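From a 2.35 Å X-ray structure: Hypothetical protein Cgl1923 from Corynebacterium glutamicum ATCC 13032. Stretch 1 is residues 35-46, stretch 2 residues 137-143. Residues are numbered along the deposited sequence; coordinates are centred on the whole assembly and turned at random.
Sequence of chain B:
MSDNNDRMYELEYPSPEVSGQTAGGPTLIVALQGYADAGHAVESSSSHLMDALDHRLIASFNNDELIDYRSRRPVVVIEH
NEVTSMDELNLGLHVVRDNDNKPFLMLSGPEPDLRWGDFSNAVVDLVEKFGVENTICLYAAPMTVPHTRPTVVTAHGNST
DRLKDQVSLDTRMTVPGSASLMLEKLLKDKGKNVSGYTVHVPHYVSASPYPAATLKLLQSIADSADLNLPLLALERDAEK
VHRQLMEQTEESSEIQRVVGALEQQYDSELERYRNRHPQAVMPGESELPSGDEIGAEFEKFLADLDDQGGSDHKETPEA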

# COMPACT_ATOMS: atom_id res chain seq x y z
N TYR B 35 11.71 -0.43 -6.81
CA TYR B 35 11.74 0.98 -7.17
C TYR B 35 12.03 1.22 -8.64
O TYR B 35 11.17 1.74 -9.37
CB TYR B 35 12.74 1.73 -6.28
CG TYR B 35 12.90 3.16 -6.69
CD1 TYR B 35 11.78 4.03 -6.74
CD2 TYR B 35 14.14 3.67 -7.06
CE1 TYR B 35 11.90 5.35 -7.11
CE2 TYR B 35 14.28 5.02 -7.46
CZ TYR B 35 13.15 5.85 -7.47
OH TYR B 35 13.27 7.17 -7.84
N ALA B 36 13.25 0.89 -9.09
CA ALA B 36 13.67 1.14 -10.47
C ALA B 36 14.10 -0.18 -11.11
O ALA B 36 15.29 -0.57 -11.09
CB ALA B 36 14.79 2.17 -10.52
N ASP B 37 13.14 -0.89 -11.67
CA ASP B 37 13.37 -2.28 -12.09
C ASP B 37 13.21 -2.56 -13.60
O ASP B 37 12.92 -3.71 -13.97
CB ASP B 37 12.49 -3.23 -11.28
CG ASP B 37 12.73 -3.11 -9.77
OD1 ASP B 37 13.89 -3.34 -9.29
OD2 ASP B 37 11.74 -2.78 -9.07
N ALA B 38 13.41 -1.53 -14.42
CA ALA B 38 13.34 -1.68 -15.89
C ALA B 38 14.25 -2.82 -16.37
O ALA B 38 15.41 -2.90 -15.99
CB ALA B 38 13.70 -0.38 -16.58
N GLY B 39 13.68 -3.73 -17.16
CA GLY B 39 14.43 -4.89 -17.67
C GLY B 39 14.82 -5.88 -16.58
O GLY B 39 15.60 -6.84 -16.85
N HIS B 40 14.31 -5.65 -15.36
CA HIS B 40 14.55 -6.52 -14.19
C HIS B 40 16.01 -6.51 -13.81
O HIS B 40 16.51 -7.48 -13.24
CB HIS B 40 14.15 -7.96 -14.50
CG HIS B 40 12.74 -8.12 -14.92
ND1 HIS B 40 11.81 -8.78 -14.16
CD2 HIS B 40 12.08 -7.67 -16.02
CE1 HIS B 40 10.63 -8.73 -14.75
NE2 HIS B 40 10.77 -8.06 -15.88
N ALA B 41 16.68 -5.41 -14.12
CA ALA B 41 18.14 -5.39 -14.13
C ALA B 41 18.81 -5.28 -12.76
O ALA B 41 19.96 -5.71 -12.59
CB ALA B 41 18.64 -4.31 -15.11
N VAL B 42 18.09 -4.73 -11.79
CA VAL B 42 18.62 -4.64 -10.41
C VAL B 42 18.59 -6.02 -9.74
O VAL B 42 19.61 -6.51 -9.25
CB VAL B 42 17.88 -3.54 -9.57
CG1 VAL B 42 18.26 -3.60 -8.08
CG2 VAL B 42 18.21 -2.15 -10.11
N GLU B 43 17.43 -6.67 -9.76
CA GLU B 43 17.28 -7.97 -9.15
C GLU B 43 18.15 -9.00 -9.91
O GLU B 43 18.71 -9.91 -9.29
CB GLU B 43 15.80 -8.36 -9.09
CG GLU B 43 15.03 -8.18 -10.45
CD GLU B 43 14.31 -6.77 -10.73
OE1 GLU B 43 15.01 -5.64 -10.67
OE2 GLU B 43 13.04 -6.86 -11.08
N SER B 44 18.28 -8.86 -11.23
CA SER B 44 19.13 -9.78 -12.00
C SER B 44 20.61 -9.67 -11.65
O SER B 44 21.31 -10.67 -11.61
CB SER B 44 18.93 -9.65 -13.50
OG SER B 44 17.63 -10.11 -13.80
N SER B 45 21.07 -8.46 -11.42
CA SER B 45 22.44 -8.23 -11.03
C SER B 45 22.78 -8.97 -9.75
O SER B 45 23.76 -9.71 -9.69
CB SER B 45 22.68 -6.74 -10.84
OG SER B 45 22.51 -6.07 -12.07
N SER B 46 21.96 -8.78 -8.71
CA SER B 46 22.24 -9.39 -7.43
C SER B 46 22.05 -10.90 -7.49
O SER B 46 22.86 -11.67 -6.96
CB SER B 46 21.45 -8.73 -6.27
OG SER B 46 20.07 -8.97 -6.37
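Stretch 2 137-143: CLYAAPM

Two backbone hydrogen bonds fix stretch 2 against stretch 1, and both use Ala140. Its amide N donates to Ala36 O at 3.0 Å with an N-H...acceptor angle of 150°; its carbonyl O accepts from Ala38 N at 3.2 Å and 153°. Donor and acceptor of one residue thus engage the residues before and after Asp37, the pattern of a single beta bridge between Asp37 and Ala140, whose CA atoms lie 5.2 Å apart. Asp37 N also comes within 3.5 Å of Ala140 O, but the angle is too poor for a hydrogen bond.

Stretch 2 is extended throughout, with phi from -139° to -74° and psi from 119° to 167°. Stretch 1 passes from loop into a helix at Ala41, with His40 at the N-cap position. Between the helix and strand axes the closest approach is 8.0 Å, and their N-to-C directions differ by 139°, so the two run roughly, not strictly, antiparallel. The register agrees: Ala38 CA is 5.0 Å from Ala140 CA, and Val42 CA is 6.2 Å from Leu138 CA, so going from Ala38 to Val42 in stretch 1 means going back from Ala140 to Leu138 in the strand.

Packing centres on Ala140, whose CB points toward stretch 1 and has the Ala38 O at 3.2 Å, the Ala41 CB at 4.0 Å and the Ala38 CB at 4.1 Å. At the next residue, Val42 CG2 rests 3.6 Å from Leu138 O and 4.1 Å from Leu138 CB, while one turn beyond Ala41, Ser45 CB reaches Leu138 CD1 at 4.3 Å. Toward the strand's C-terminal end, Ala38 CB meets Pro142 CD at 4.0 Å. Tyr139 lies beside the loop: Ala36 CB is 4.0 Å from Tyr139 CB, and Tyr35 CE2 approaches Tyr139 CD1 at 3.8 Å, an edge-to-edge contact near both ring planes. In all, 433 Å² is buried, summed over both sides.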

# COMPACT_ATOMS: atom_id res chain seq x y z
N CYS B 137 24.58 2.32 -5.18
CA CYS B 137 23.19 1.93 -5.36
C CYS B 137 22.80 1.77 -6.82
O CYS B 137 23.18 2.58 -7.66
CB CYS B 137 22.30 2.98 -4.73
SG CYS B 137 22.57 3.18 -2.95
N LEU B 138 22.05 0.72 -7.13
CA LEU B 138 21.71 0.40 -8.50
C LEU B 138 20.26 0.72 -8.84
O LEU B 138 19.38 0.48 -8.02
CB LEU B 138 21.98 -1.07 -8.76
CG LEU B 138 23.36 -1.60 -8.37
CD1 LEU B 138 23.47 -3.07 -8.82
CD2 LEU B 138 24.53 -0.73 -8.92
N TYR B 139 20.04 1.27 -10.04
CA TYR B 139 18.74 1.71 -10.53
C TYR B 139 18.66 1.30 -11.99
O TYR B 139 19.68 1.31 -12.66
CB TYR B 139 18.62 3.23 -10.46
CG TYR B 139 18.90 3.80 -9.08
CD1 TYR B 139 17.84 3.99 -8.19
CD2 TYR B 139 20.20 4.14 -8.67
CE1 TYR B 139 18.06 4.48 -6.93
CE2 TYR B 139 20.44 4.64 -7.39
CZ TYR B 139 19.35 4.80 -6.53
OH TYR B 139 19.48 5.29 -5.25
N ALA B 140 17.49 0.87 -12.46
CA ALA B 140 17.26 0.66 -13.90
C ALA B 140 16.03 1.48 -14.30
O ALA B 140 14.90 1.27 -13.77
CB ALA B 140 17.07 -0.79 -14.21
N ALA B 141 16.25 2.42 -15.22
CA ALA B 141 15.16 3.32 -15.65
C ALA B 141 14.75 3.05 -17.07
O ALA B 141 15.61 2.86 -17.91
CB ALA B 141 15.55 4.83 -15.47
N PRO B 142 13.43 3.10 -17.34
CA PRO B 142 13.00 2.99 -18.73
C PRO B 142 13.33 4.31 -19.42
O PRO B 142 13.00 5.37 -18.88
CB PRO B 142 11.48 2.80 -18.64
CG PRO B 142 11.08 3.35 -17.28
CD PRO B 142 12.30 3.34 -16.41
N MET B 143 13.99 4.25 -20.57
CA MET B 143 14.38 5.48 -21.28
C MET B 143 14.05 5.44 -22.77
O MET B 143 13.77 4.37 -23.35
CB MET B 143 15.87 5.83 -21.08
CG MET B 143 16.30 6.14 -19.63
SD MET B 143 15.51 7.56 -18.77
CE MET B 143 16.75 7.79 -17.50